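Local coordinates for protein Exo-alpha-sialidase (Clostridium perfringens, PDB 2V72) that binds galactose, probably as part of host glycans, through a family 32 carbohydrate-binding module of a large sialidase toxin, at residues A32-I37 and I136-V141; G25-S30 and N38-T43. All coordinates share one frame; numbering follows the deposited sequence.

Contact 1: residues A32-I37 and I136-V141; sequences AIDGNI and IAELNV. With CA (calcium ion), chain B.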
ATOM      1  N   ALA A  32       1.593  -6.384  -5.495  1.00 45.61           N
ATOM      2  CA  ALA A  32       1.274  -6.008  -4.118  1.00 45.57           C
ATOM      3  C   ALA A  32      -0.013  -6.672  -3.627  1.00 45.78           C
ATOM      4  O   ALA A  32      -0.258  -6.737  -2.421  1.00 45.83           O
ATOM      5  CB  ALA A  32       1.173  -4.499  -3.990  1.00 45.64           C
ATOM      6  N   ILE A  33      -0.815  -7.187  -4.562  1.00 45.90           N
ATOM      7  CA  ILE A  33      -2.139  -7.734  -4.246  1.00 46.05           C
ATOM      8  C   ILE A  33      -2.392  -9.133  -4.825  1.00 46.30           C
ATOM      9  O   ILE A  33      -3.515  -9.460  -5.214  1.00 46.23           O
ATOM     10  CB  ILE A  33      -3.283  -6.751  -4.676  1.00 46.18           C
ATOM     11  CG1 ILE A  33      -3.144  -6.335  -6.154  1.00 46.03           C
ATOM     12  CG2 ILE A  33      -3.296  -5.516  -3.763  1.00 46.38           C
ATOM     13  CD1 ILE A  33      -4.420  -5.778  -6.778  1.00 46.04           C
ATOM     14  N   ASP A  34      -1.354  -9.965  -4.860  1.00 46.89           N
ATOM     15  CA  ASP A  34      -1.457 -11.299  -5.474  1.00 47.43           C
ATOM     16  C   ASP A  34      -1.421 -12.446  -4.464  1.00 47.77           C
ATOM     17  O   ASP A  34      -1.351 -13.616  -4.844  1.00 48.02           O
ATOM     18  CB  ASP A  34      -0.376 -11.494  -6.556  1.00 47.25           C
ATOM     19  CG  ASP A  34       1.049 -11.440  -6.002  1.00 47.21           C
ATOM     20  OD1 ASP A  34       1.254 -11.041  -4.831  1.00 45.28           O
ATOM     21  OD2 ASP A  34       1.985 -11.793  -6.759  1.00 47.38           O
ATOM     22  N   GLY A  35      -1.449 -12.104  -3.179  1.00 48.30           N
ATOM     23  CA  GLY A  35      -1.501 -13.104  -2.112  1.00 48.55           C
ATOM     24  C   GLY A  35      -0.211 -13.870  -1.898  1.00 48.63           C
ATOM     25  O   GLY A  35      -0.205 -14.887  -1.204  1.00 48.61           O
ATOM     26  N   ASN A  36       0.872 -13.370  -2.486  1.00 48.76           N
ATOM     27  CA  ASN A  36       2.185 -14.006  -2.428  1.00 48.95           C
ATOM     28  C   ASN A  36       3.212 -13.058  -1.818  1.00 48.99           C
ATOM     29  O   ASN A  36       3.481 -11.995  -2.370  1.00 49.32           O
ATOM     30  CB  ASN A  36       2.626 -14.431  -3.841  1.00 48.93           C
ATOM     31  CG  ASN A  36       3.864 -15.326  -3.837  1.00 49.07           C
ATOM     32  OD1 ASN A  36       4.837 -15.072  -3.132  1.00 48.98           O
ATOM     33  ND2 ASN A  36       3.826 -16.377  -4.640  1.00 48.46           N
ATOM     34  N   ILE A  37       3.795 -13.446  -0.689  1.00 49.07           N
ATOM     35  CA  ILE A  37       4.752 -12.588   0.018  1.00 49.04           C
ATOM     36  C   ILE A  37       6.155 -12.561  -0.625  1.00 49.17           C
ATOM     37  O   ILE A  37       7.031 -11.785  -0.207  1.00 49.11           O
ATOM     38  CB  ILE A  37       4.814 -12.929   1.537  1.00 49.01           C
ATOM     39  CG1 ILE A  37       5.305 -14.365   1.765  1.00 48.69           C
ATOM     40  CG2 ILE A  37       3.438 -12.692   2.194  1.00 48.59           C
ATOM     41  CD1 ILE A  37       5.135 -14.893   3.213  1.00 49.68           C
ATOM     42  N   ILE A 136       6.234  -2.838  -1.332  1.00 42.44           N
ATOM     43  CA  ILE A 136       5.169  -3.489  -0.583  1.00 42.44           C
ATOM     44  C   ILE A 136       4.981  -4.857  -1.228  1.00 43.07           C
ATOM     45  O   ILE A 136       4.689  -4.953  -2.423  1.00 43.07           O
ATOM     46  CB  ILE A 136       3.819  -2.695  -0.627  1.00 42.47           C
ATOM     47  CG1 ILE A 136       3.907  -1.390   0.176  1.00 42.06           C
ATOM     48  CG2 ILE A 136       2.663  -3.550  -0.092  1.00 41.89           C
ATOM     49  CD1 ILE A 136       2.717  -0.446  -0.019  1.00 41.79           C
ATOM     50  N   ALA A 137       5.164  -5.915  -0.445  1.00 43.43           N
ATOM     51  CA  ALA A 137       5.009  -7.275  -0.957  1.00 43.72           C
ATOM     52  C   ALA A 137       3.546  -7.713  -0.956  1.00 43.74           C
ATOM     53  O   ALA A 137       3.111  -8.414  -1.871  1.00 43.80           O
ATOM     54  CB  ALA A 137       5.896  -8.264  -0.177  1.00 43.54           C
ATOM     55  N   GLU A 138       2.796  -7.294   0.063  1.00 44.08           N
ATOM     56  CA  GLU A 138       1.358  -7.576   0.152  1.00 44.68           C
ATOM     57  C   GLU A 138       0.571  -6.443   0.813  1.00 44.96           C
ATOM     58  O   GLU A 138       1.040  -5.814   1.762  1.00 45.07           O
ATOM     59  CB  GLU A 138       1.085  -8.885   0.901  1.00 44.92           C
ATOM     60  CG  GLU A 138       1.208 -10.147   0.074  1.00 45.54           C
ATOM     61  CD  GLU A 138       0.271 -10.168  -1.104  1.00 46.57           C
ATOM     62  OE1 GLU A 138      -0.965 -10.164  -0.903  1.00 47.16           O
ATOM     63  OE2 GLU A 138       0.777 -10.199  -2.242  1.00 47.75           O
ATOM     64  N   LEU A 139      -0.627  -6.194   0.290  1.00 45.09           N
ATOM     65  CA  LEU A 139      -1.531  -5.210   0.849  1.00 45.19           C
ATOM     66  C   LEU A 139      -2.919  -5.818   0.984  1.00 44.99           C
ATOM     67  O   LEU A 139      -3.491  -6.316   0.009  1.00 45.00           O
ATOM     68  CB  LEU A 139      -1.577  -3.943  -0.013  1.00 45.52           C
ATOM     69  CG  LEU A 139      -2.337  -2.802   0.667  1.00 46.24           C
ATOM     70  CD1 LEU A 139      -1.609  -1.484   0.518  1.00 48.12           C
ATOM     71  CD2 LEU A 139      -3.787  -2.706   0.192  1.00 46.73           C
ATOM     72  N   ASN A 140      -3.443  -5.780   2.206  1.00 44.28           N
ATOM     73  CA  ASN A 140      -4.754  -6.326   2.492  1.00 43.84           C
ATOM     74  C   ASN A 140      -5.645  -5.272   3.132  1.00 44.16           C
ATOM     75  O   ASN A 140      -5.159  -4.377   3.835  1.00 44.04           O
ATOM     76  CB  ASN A 140      -4.628  -7.555   3.391  1.00 43.36           C
ATOM     77  CG  ASN A 140      -4.113  -8.754   2.650  1.00 42.31           C
ATOM     78  OD1 ASN A 140      -4.871  -9.438   1.960  1.00 40.63           O
ATOM     79  ND2 ASN A 140      -2.812  -9.016   2.770  1.00 40.66           N
ATOM     80  N   VAL A 141      -6.942  -5.364   2.861  1.00 44.42           N
ATOM     81  CA  VAL A 141      -7.890  -4.367   3.357  1.00 45.36           C
ATOM     82  C   VAL A 141      -9.023  -5.091   4.052  1.00 45.52           C
ATOM     83  O   VAL A 141      -9.580  -6.053   3.522  1.00 45.71           O
ATOM     84  CB  VAL A 141      -8.433  -3.436   2.237  1.00 45.34           C
ATOM     85  CG1 VAL A 141      -9.177  -2.250   2.843  1.00 46.20           C
ATOM     86  CG2 VAL A 141      -7.295  -2.917   1.357  1.00 45.58           C
TER
HETATM   87 CA    CA B1139       2.851 -10.081  -3.464  1.00 42.43          CA

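Contact 2: residues G25-S30 and N38-T43; sequences GQDPAS and NTMWHT. With CA (calcium ion), chain B; GAL (beta-D-galactopyranose), chain C.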
ATOM      1  N   GLY A  25       9.752  -3.059 -13.740  1.00 44.60           N
ATOM      2  CA  GLY A  25       9.089  -4.013 -14.626  1.00 44.58           C
ATOM      3  C   GLY A  25       8.820  -5.349 -13.962  1.00 44.84           C
ATOM      4  O   GLY A  25       7.743  -5.926 -14.113  1.00 45.39           O
ATOM      5  N   GLN A  26       9.808  -5.822 -13.216  1.00 44.83           N
ATOM      6  CA  GLN A  26       9.739  -7.060 -12.433  1.00 45.33           C
ATOM      7  C   GLN A  26       8.796  -6.951 -11.219  1.00 44.64           C
ATOM      8  O   GLN A  26       8.232  -7.952 -10.775  1.00 44.65           O
ATOM      9  CB  GLN A  26      11.160  -7.396 -11.963  1.00 45.05           C
ATOM     10  CG  GLN A  26      11.296  -8.498 -10.947  1.00 46.90           C
ATOM     11  CD  GLN A  26      12.736  -8.718 -10.542  1.00 47.17           C
ATOM     12  OE1 GLN A  26      13.650  -8.647 -11.372  1.00 50.10           O
ATOM     13  NE2 GLN A  26      12.950  -8.994  -9.266  1.00 49.76           N
ATOM     14  N   ASP A  27       8.641  -5.734 -10.695  1.00 44.20           N
ATOM     15  CA  ASP A  27       7.851  -5.470  -9.494  1.00 43.72           C
ATOM     16  C   ASP A  27       6.673  -4.533  -9.758  1.00 43.36           C
ATOM     17  O   ASP A  27       6.687  -3.386  -9.302  1.00 43.20           O
ATOM     18  CB  ASP A  27       8.748  -4.846  -8.418  1.00 43.83           C
ATOM     19  CG  ASP A  27       9.927  -5.722  -8.053  1.00 43.24           C
ATOM     20  OD1 ASP A  27       9.843  -6.949  -8.251  1.00 44.04           O
ATOM     21  OD2 ASP A  27      10.936  -5.182  -7.561  1.00 41.70           O
ATOM     22  N   PRO A  28       5.651  -5.004 -10.500  1.00 43.16           N
ATOM     23  CA  PRO A  28       4.517  -4.126 -10.810  1.00 43.18           C
ATOM     24  C   PRO A  28       3.572  -3.938  -9.616  1.00 43.23           C
ATOM     25  O   PRO A  28       3.603  -4.726  -8.672  1.00 43.00           O
ATOM     26  CB  PRO A  28       3.793  -4.876 -11.927  1.00 43.35           C
ATOM     27  CG  PRO A  28       4.090  -6.314 -11.660  1.00 43.23           C
ATOM     28  CD  PRO A  28       5.475  -6.353 -11.072  1.00 42.95           C
ATOM     29  N   ALA A  29       2.737  -2.904  -9.676  1.00 43.35           N
ATOM     30  CA  ALA A  29       1.715  -2.650  -8.658  1.00 43.62           C
ATOM     31  C   ALA A  29       0.854  -3.873  -8.300  1.00 43.91           C
ATOM     32  O   ALA A  29       0.491  -4.055  -7.136  1.00 43.85           O
ATOM     33  CB  ALA A  29       0.838  -1.512  -9.093  1.00 43.65           C
ATOM     34  N   SER A  30       0.543  -4.696  -9.304  1.00 43.96           N
ATOM     35  CA  SER A  30      -0.313  -5.871  -9.164  1.00 44.27           C
ATOM     36  C   SER A  30       0.286  -6.948  -8.261  1.00 44.85           C
ATOM     37  O   SER A  30      -0.432  -7.782  -7.697  1.00 45.21           O
ATOM     38  CB  SER A  30      -0.604  -6.468 -10.541  1.00 44.35           C
ATOM     39  OG  SER A  30       0.588  -6.921 -11.171  1.00 44.22           O
ATOM     40  N   ASN A  38       6.358 -13.404  -1.637  1.00 49.20           N
ATOM     41  CA  ASN A  38       7.612 -13.428  -2.399  1.00 49.36           C
ATOM     42  C   ASN A  38       7.648 -12.442  -3.575  1.00 48.93           C
ATOM     43  O   ASN A  38       8.716 -12.165  -4.115  1.00 49.02           O
ATOM     44  CB  ASN A  38       7.926 -14.848  -2.889  1.00 49.53           C
ATOM     45  CG  ASN A  38       8.166 -15.824  -1.746  1.00 50.54           C
ATOM     46  OD1 ASN A  38       8.717 -15.468  -0.700  1.00 50.88           O
ATOM     47  ND2 ASN A  38       7.749 -17.067  -1.944  1.00 51.88           N
ATOM     48  N   THR A  39       6.485 -11.922  -3.967  1.00 48.47           N
ATOM     49  CA  THR A  39       6.397 -10.906  -5.022  1.00 47.65           C
ATOM     50  C   THR A  39       6.023  -9.565  -4.400  1.00 47.28           C
ATOM     51  O   THR A  39       5.130  -9.501  -3.542  1.00 47.06           O
ATOM     52  CB  THR A  39       5.310 -11.241  -6.051  1.00 47.54           C
ATOM     53  OG1 THR A  39       4.046 -11.296  -5.382  1.00 48.23           O
ATOM     54  CG2 THR A  39       5.579 -12.578  -6.737  1.00 47.03           C
ATOM     55  N   MET A  40       6.674  -8.496  -4.858  1.00 46.46           N
ATOM     56  CA  MET A  40       6.414  -7.151  -4.341  1.00 45.47           C
ATOM     57  C   MET A  40       6.154  -6.106  -5.423  1.00 45.35           C
ATOM     58  O   MET A  40       6.559  -6.284  -6.579  1.00 45.50           O
ATOM     59  CB  MET A  40       7.596  -6.687  -3.495  1.00 45.44           C
ATOM     60  CG  MET A  40       8.877  -6.465  -4.274  1.00 44.71           C
ATOM     61  SD  MET A  40      10.247  -6.127  -3.168  1.00 45.07           S
ATOM     62  CE  MET A  40      10.803  -7.805  -2.846  1.00 45.20           C
ATOM     63  N   TRP A  41       5.483  -5.022  -5.031  1.00 44.38           N
ATOM     64  CA  TRP A  41       5.539  -3.774  -5.771  1.00 44.01           C
ATOM     65  C   TRP A  41       6.792  -3.050  -5.304  1.00 44.04           C
ATOM     66  O   TRP A  41       7.102  -3.038  -4.114  1.00 43.90           O
ATOM     67  CB  TRP A  41       4.302  -2.887  -5.523  1.00 43.74           C
ATOM     68  CG  TRP A  41       4.530  -1.460  -5.957  1.00 43.10           C
ATOM     69  CD1 TRP A  41       4.718  -1.016  -7.240  1.00 42.93           C
ATOM     70  CD2 TRP A  41       4.640  -0.297  -5.113  1.00 43.15           C
ATOM     71  NE1 TRP A  41       4.931   0.342  -7.247  1.00 42.69           N
ATOM     72  CE2 TRP A  41       4.885   0.812  -5.961  1.00 42.61           C
ATOM     73  CE3 TRP A  41       4.543  -0.083  -3.730  1.00 41.46           C
ATOM     74  CZ2 TRP A  41       5.035   2.114  -5.472  1.00 42.87           C
ATOM     75  CZ3 TRP A  41       4.693   1.205  -3.245  1.00 42.75           C
ATOM     76  CH2 TRP A  41       4.936   2.295  -4.117  1.00 42.84           C
ATOM     77  N   HIS A  42       7.518  -2.455  -6.242  1.00 43.80           N
ATOM     78  CA  HIS A  42       8.748  -1.758  -5.919  1.00 43.58           C
ATOM     79  C   HIS A  42       8.918  -0.681  -6.981  1.00 43.93           C
ATOM     80  O   HIS A  42       8.647  -0.922  -8.168  1.00 43.79           O
ATOM     81  CB  HIS A  42       9.908  -2.761  -5.946  1.00 43.70           C
ATOM     82  CG  HIS A  42      11.181  -2.276  -5.318  1.00 42.73           C
ATOM     83  ND1 HIS A  42      11.844  -1.149  -5.744  1.00 41.57           N
ATOM     84  CD2 HIS A  42      11.947  -2.814  -4.339  1.00 42.21           C
ATOM     85  CE1 HIS A  42      12.949  -0.994  -5.036  1.00 42.80           C
ATOM     86  NE2 HIS A  42      13.036  -1.993  -4.177  1.00 42.02           N
ATOM     87  N   THR A  43       9.338   0.508  -6.555  1.00 43.72           N
ATOM     88  CA  THR A  43       9.621   1.591  -7.489  1.00 43.89           C
ATOM     89  C   THR A  43      10.831   1.195  -8.339  1.00 44.14           C
ATOM     90  O   THR A  43      11.497   0.202  -8.032  1.00 43.75           O
ATOM     91  CB  THR A  43       9.838   2.932  -6.763  1.00 43.88           C
ATOM     92  OG1 THR A  43      10.928   2.817  -5.840  1.00 43.85           O
ATOM     93  CG2 THR A  43       8.557   3.350  -6.003  1.00 43.39           C
TER
HETATM   94 CA    CA B1139       2.851 -10.081  -3.464  1.00 42.43          CA
HETATM   95  C1  GAL C1140      18.239  -5.099  -5.244  1.00 48.53           C
HETATM   96  C2  GAL C1140      16.935  -5.606  -4.633  1.00 48.85           C
HETATM   97  C3  GAL C1140      15.723  -5.091  -5.417  1.00 48.25           C
HETATM   98  C4  GAL C1140      15.808  -3.588  -5.696  1.00 48.00           C
HETATM   99  C5  GAL C1140      17.175  -3.197  -6.240  1.00 48.42           C
HETATM  100  C6  GAL C1140      17.283  -1.681  -6.373  1.00 47.79           C
HETATM  101  O1  GAL C1140      19.293  -5.429  -4.378  1.00 49.22           O
HETATM  102  O2  GAL C1140      16.942  -7.018  -4.577  1.00 48.29           O
HETATM  103  O3  GAL C1140      14.551  -5.341  -4.677  1.00 47.96           O
HETATM  104  O4  GAL C1140      15.569  -2.864  -4.508  1.00 47.65           O
HETATM  105  O5  GAL C1140      18.204  -3.688  -5.387  1.00 49.00           O
HETATM  106  O6  GAL C1140      18.384  -1.353  -7.195  1.00 47.84           O
HETATM  107  O   HOH W   1       8.084  -8.894  -7.434  1.00 40.03           O

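Contact 1: residues A32-I37 and I136-V141
The carboxylates of Asp34 and Glu138 meet at the calcium ion, which lies near the plane of both, at the OD1 edge of Asp34 and the OE2 edge of Glu138; their planes are only 19° apart, although the two side chains cross at about a right angle. Asn36 N stands over one face of the Glu138 carboxylate, with Gly35 N tilted out to the same side, and the carbonyl oxygen of Ala32 lies over the other face. Each acid gives the metal a single oxygen: Asp34 OD1 binds it at 2.3 Å and Glu138 OE2 at 2.4 Å. A bend at chi2 (-59°) brings CD of Glu138 against the backbone of residues 34-36. There Gly35 N makes a weak hydrogen bond to OE1 (3.0 Å), and Asn36 N another to OE2 (3.2 Å). OE1 is also held by Gln13. Two main-chain oxygens, Asn36 O and Ala137 O, bind calcium too, and Ser31 and Thr39 complete a seven-ligand shell. Alongside, Leu139 N donates to Ala32 O (2.8 Å), which also receives a CA-H contact from Glu138 CA at 3.2 Å. Ala137 and Glu138 form a classic beta bulge opposite Thr71. The two acid oxygens, Asp34 OD1 and Glu138 OE2, are 2.8 Å apart with no proton shared between them; the cation they both bind probably offsets their repulsion, consistent with a calcium that fastens the 32-37 loop to strand 135-142.

Contact 2: residues G25-S30 and N38-T43
Asp27 lies alongside both Met40 and His42, its side chain pointing the same way as theirs. With CG anti to its carbonyl carbon (chi1 -58°), the carboxylate comes up against His42, where OD2 is 3.1 Å from His42 CB and the acid and ring planes are 42° apart. OD2 is also hydrogen-bonded to Trp45 NE1. The other oxygen, OD1, accepts from a water at 2.7 Å, and that water in turn accepts from Met40 N. Nearer the backbone, Asp27 CB packs against Met40 O at 3.2 Å, while the backbones are joined by a weak hydrogen bond from His42 N to Asp27 O (3.3 Å). CG of His42 is anti to its backbone N (chi1 -166°), and the ring beyond it leads away from 25-30 to the galactose. Its ND1 donates to Thr43 O, in the ring plane and at 2.7 Å, which fixes the ring's rotation and leaves NE2 facing the sugar, 2.7 Å from O4 of the galactose. Met40 SD reaches the edge of the same ring, in its plane. Trp41 goes the other way: its CD1 lies 3.7 Å from Ala29 N, and Pro28 C sits at the indole edge. Asp27 probably acts as a second-shell residue, packing against His42 and hydrogen-bonding Trp45, both of the galactose pocket, with Trp45 and Phe133 meeting the imidazole from outside the two segments. On the inner side, Trp41 and Ala29 pack on strands 17-20 and 53-59, and strand 41-42 runs antiparallel to 135-142, whose Ile136 and Ser135 lie against Trp41 and His42.

From the N terminus, the chain leaves strand 17-20 and passes in turn through 25-30, 32-37 and 38-43. Contact 2 closes this loop locally, with seven residues between its segments. Contact 1 starts inside that interval and ends at 136-141, spanning 98 residues, so the two contacts cross rather than nest. Their centres are about 10 Å apart. The calcium is common to both, Thr39 supplying ligands from contact 2, and Asp34 OD2 lies 2.5 Å from Thr39 OG1, a probable hydrogen bond. A second probable bond, Trp41 N to Ile136 O at 2.7 Å, pairs strand 41-42 with 135-142. Together they tie the loop after strand 17-20, and strand 41-42 with His42, to the last strand of the beta-sandwich.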